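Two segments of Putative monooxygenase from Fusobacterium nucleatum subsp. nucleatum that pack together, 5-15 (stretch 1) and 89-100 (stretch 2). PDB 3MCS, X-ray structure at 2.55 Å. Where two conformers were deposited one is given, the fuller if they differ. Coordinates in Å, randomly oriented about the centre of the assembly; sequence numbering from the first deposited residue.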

# COMPACT_ATOMS: atom_id res chain seq x y z
N VAL A 5 8.38 15.90 1.95
CA VAL A 5 8.20 14.73 1.09
C VAL A 5 7.57 13.63 1.90
O VAL A 5 8.13 13.27 2.94
CB VAL A 5 9.56 14.22 0.52
CG1 VAL A 5 9.40 12.87 -0.15
CG2 VAL A 5 10.15 15.26 -0.44
N PRO A 6 6.43 13.09 1.45
CA PRO A 6 5.83 11.99 2.21
C PRO A 6 6.63 10.69 2.13
O PRO A 6 7.18 10.35 1.09
CB PRO A 6 4.45 11.83 1.57
CG PRO A 6 4.58 12.40 0.20
CD PRO A 6 5.59 13.48 0.30
N ILE A 7 6.70 9.97 3.24
CA ILE A 7 7.41 8.70 3.30
C ILE A 7 6.40 7.57 3.22
O ILE A 7 5.56 7.46 4.08
CB ILE A 7 8.25 8.52 4.59
CG1 ILE A 7 9.17 9.75 4.83
CG2 ILE A 7 9.07 7.27 4.48
CD1 ILE A 7 10.12 10.08 3.68
N LEU A 8 6.51 6.75 2.18
CA LEU A 8 5.66 5.59 1.93
C LEU A 8 6.53 4.34 1.82
O LEU A 8 7.33 4.21 0.86
CB LEU A 8 4.90 5.77 0.63
CG LEU A 8 4.00 4.61 0.19
CD1 LEU A 8 3.01 4.26 1.27
CD2 LEU A 8 3.27 4.97 -1.09
N ASN A 9 6.39 3.46 2.82
CA ASN A 9 7.13 2.21 2.90
C ASN A 9 6.14 1.04 2.95
O ASN A 9 5.14 1.10 3.65
CB ASN A 9 8.02 2.20 4.15
CG ASN A 9 9.13 3.24 4.10
OD1 ASN A 9 9.55 3.69 3.02
ND2 ASN A 9 9.64 3.61 5.29
N VAL A 10 6.43 -0.01 2.19
CA VAL A 10 5.60 -1.20 2.14
C VAL A 10 6.45 -2.35 2.61
O VAL A 10 7.42 -2.70 1.95
CB VAL A 10 5.11 -1.48 0.74
CG1 VAL A 10 4.37 -2.79 0.71
CG2 VAL A 10 4.22 -0.35 0.24
N TYR A 11 6.12 -2.90 3.77
CA TYR A 11 6.87 -4.01 4.37
C TYR A 11 6.15 -5.34 4.15
O TYR A 11 4.94 -5.42 4.33
CB TYR A 11 6.99 -3.79 5.86
CG TYR A 11 7.65 -2.50 6.21
CD1 TYR A 11 9.03 -2.40 6.25
CD2 TYR A 11 6.90 -1.36 6.52
CE1 TYR A 11 9.66 -1.20 6.57
CE2 TYR A 11 7.52 -0.16 6.84
CZ TYR A 11 8.89 -0.09 6.86
OH TYR A 11 9.52 1.08 7.17
N ASP A 12 6.87 -6.39 3.78
CA ASP A 12 6.24 -7.71 3.66
C ASP A 12 7.10 -8.84 4.23
O ASP A 12 8.32 -8.74 4.28
CB ASP A 12 5.87 -7.98 2.20
CG ASP A 12 7.03 -8.44 1.35
OD1 ASP A 12 7.41 -9.64 1.41
OD2 ASP A 12 7.50 -7.60 0.57
N PHE A 13 6.47 -9.90 4.70
CA PHE A 13 7.23 -11.04 5.20
C PHE A 13 6.35 -12.26 5.31
O PHE A 13 5.12 -12.15 5.44
CB PHE A 13 7.89 -10.77 6.55
CG PHE A 13 6.93 -10.53 7.68
CD1 PHE A 13 6.46 -11.58 8.43
CD2 PHE A 13 6.56 -9.25 8.03
CE1 PHE A 13 5.59 -11.35 9.49
CE2 PHE A 13 5.70 -9.02 9.09
CZ PHE A 13 5.21 -10.08 9.81
N GLU A 14 6.99 -13.43 5.28
CA GLU A 14 6.30 -14.70 5.35
C GLU A 14 6.00 -15.05 6.81
O GLU A 14 6.89 -14.95 7.67
CB GLU A 14 7.15 -15.77 4.70
CG GLU A 14 6.51 -17.12 4.67
CD GLU A 14 7.32 -18.12 3.93
OE1 GLU A 14 8.22 -17.69 3.17
OE2 GLU A 14 7.05 -19.32 4.10
N VAL A 15 4.76 -15.46 7.09
CA VAL A 15 4.36 -15.79 8.46
C VAL A 15 4.59 -17.27 8.75
O VAL A 15 4.28 -18.12 7.94
CB VAL A 15 2.86 -15.41 8.72
CG1 VAL A 15 2.48 -15.64 10.16
CG2 VAL A 15 2.59 -13.96 8.36
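Stretch 2 89-100: EGNLNSAEIDVQ

How does stretch 2 run against stretch 1? Most of it is an extended strand antiparallel to the strand of stretch 1; their directions differ by 164° and the axes approach to 4.6 Å. At its first residues, Glu89 N donates to Glu14 O at 2.8 Å, and Gly90 O accepts a weak bond from Glu14 N at 3.4 Å.

What happens at Asn91 and Leu92? Both have positive phi, so the backbone departs from regular strand geometry here. Leu92 CD2 nevertheless reaches Phe13 CB at 3.6 Å. Asn93 then pairs with Asp12: Asp12 N donates to Asn93 O at 3.0 Å, whereas the return bond from Asn93 N to Asp12 O, 2.9 Å, is bent and weak. A water joins Asp12 OD2 to Asn93 ND2.

Where is the ladder most regular? Ser94 lies opposite Tyr11, with its CB 3.5 Å from Tyr11 CD1. Ala95 and Val10 exchange two nearly straight bonds, Ala95 N to Val10 O and Val10 N to Ala95 O, each 2.9 Å. Glu96 follows opposite Asn9, on the same face as Ser94 and Tyr11.

What do the last residues of stretch 2 meet? Ile97 N donates to Leu8 O at 2.8 Å, while Ile97 CD1 packs 3.7 Å from Val10 CG2. Val99 CG2 meets Leu8 CB at 3.6 Å, and a water bridges Val99 N to Pro6 O.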

# COMPACT_ATOMS: atom_id res chain seq x y z
N GLU A 89 8.81 -16.30 9.20
CA GLU A 89 9.59 -17.42 8.71
C GLU A 89 10.84 -16.90 7.98
O GLU A 89 11.95 -17.33 8.24
CB GLU A 89 8.74 -18.30 7.77
CG GLU A 89 9.41 -19.63 7.37
CD GLU A 89 9.62 -20.61 8.54
OE1 GLU A 89 8.71 -20.76 9.38
OE2 GLU A 89 10.68 -21.27 8.58
N GLY A 90 10.65 -15.97 7.07
CA GLY A 90 11.79 -15.45 6.34
C GLY A 90 11.42 -14.27 5.48
O GLY A 90 10.40 -13.61 5.74
N ASN A 91 12.26 -14.03 4.47
CA ASN A 91 12.14 -12.89 3.52
C ASN A 91 12.41 -11.52 4.21
O ASN A 91 13.56 -11.06 4.19
CB ASN A 91 10.80 -12.91 2.74
CG ASN A 91 10.73 -14.04 1.69
OD1 ASN A 91 10.97 -15.21 2.00
ND2 ASN A 91 10.38 -13.68 0.44
N LEU A 92 11.35 -10.93 4.81
CA LEU A 92 11.44 -9.64 5.52
C LEU A 92 11.83 -8.47 4.60
O LEU A 92 12.77 -7.75 4.89
CB LEU A 92 12.42 -9.77 6.69
CG LEU A 92 12.18 -10.98 7.62
CD1 LEU A 92 13.41 -11.31 8.46
CD2 LEU A 92 10.96 -10.72 8.49
N ASN A 93 11.11 -8.30 3.49
CA ASN A 93 11.39 -7.24 2.52
C ASN A 93 10.72 -5.93 2.83
O ASN A 93 9.79 -5.87 3.65
CB ASN A 93 10.89 -7.64 1.15
CG ASN A 93 11.34 -8.99 0.76
OD1 ASN A 93 12.26 -9.56 1.39
ND2 ASN A 93 10.70 -9.55 -0.26
N SER A 94 11.16 -4.89 2.13
CA SER A 94 10.62 -3.56 2.32
C SER A 94 10.91 -2.69 1.13
O SER A 94 12.05 -2.50 0.77
CB SER A 94 11.22 -2.91 3.57
OG SER A 94 12.55 -2.57 3.31
N ALA A 95 9.87 -2.17 0.52
CA ALA A 95 9.99 -1.26 -0.58
C ALA A 95 9.85 0.19 -0.05
O ALA A 95 8.91 0.48 0.68
CB ALA A 95 8.91 -1.55 -1.59
N GLU A 96 10.77 1.08 -0.43
CA GLU A 96 10.68 2.49 -0.09
C GLU A 96 10.22 3.19 -1.36
O GLU A 96 10.86 3.04 -2.38
CB GLU A 96 12.01 3.07 0.36
CG GLU A 96 12.60 2.44 1.63
CD GLU A 96 13.75 3.25 2.21
OE1 GLU A 96 13.82 4.48 1.96
OE2 GLU A 96 14.57 2.66 2.92
N ILE A 97 9.17 4.00 -1.29
CA ILE A 97 8.56 4.56 -2.52
C ILE A 97 8.49 6.07 -2.69
O ILE A 97 8.06 6.78 -1.80
CB ILE A 97 7.11 4.02 -2.61
CG1 ILE A 97 7.11 2.50 -2.44
CG2 ILE A 97 6.47 4.43 -3.92
CD1 ILE A 97 5.77 1.90 -2.32
N ASP A 98 8.93 6.58 -3.83
CA ASP A 98 8.80 8.01 -4.12
C ASP A 98 7.35 8.18 -4.51
O ASP A 98 6.93 7.70 -5.57
CB ASP A 98 9.72 8.48 -5.25
CG ASP A 98 11.17 8.75 -4.79
OD1 ASP A 98 11.44 9.03 -3.59
OD2 ASP A 98 12.06 8.72 -5.67
N VAL A 99 6.57 8.84 -3.65
CA VAL A 99 5.13 8.99 -3.90
C VAL A 99 4.85 9.94 -5.06
O VAL A 99 5.38 11.05 -5.09
CB VAL A 99 4.42 9.53 -2.66
CG1 VAL A 99 2.91 9.64 -2.92
CG2 VAL A 99 4.69 8.64 -1.49
N GLN A 100 4.05 9.49 -6.03
CA GLN A 100 3.67 10.33 -7.18
C GLN A 100 2.30 10.90 -6.92
O GLN A 100 2.07 12.10 -7.11
CB GLN A 100 3.66 9.55 -8.48
CG GLN A 100 5.05 9.15 -8.93
CD GLN A 100 5.88 10.31 -9.48
OE1 GLN A 100 5.34 11.33 -9.94
NE2 GLN A 100 7.19 10.14 -9.48
O HOH W 1 7.56 10.48 -1.43
O HOH W 2 8.40 -7.92 -1.85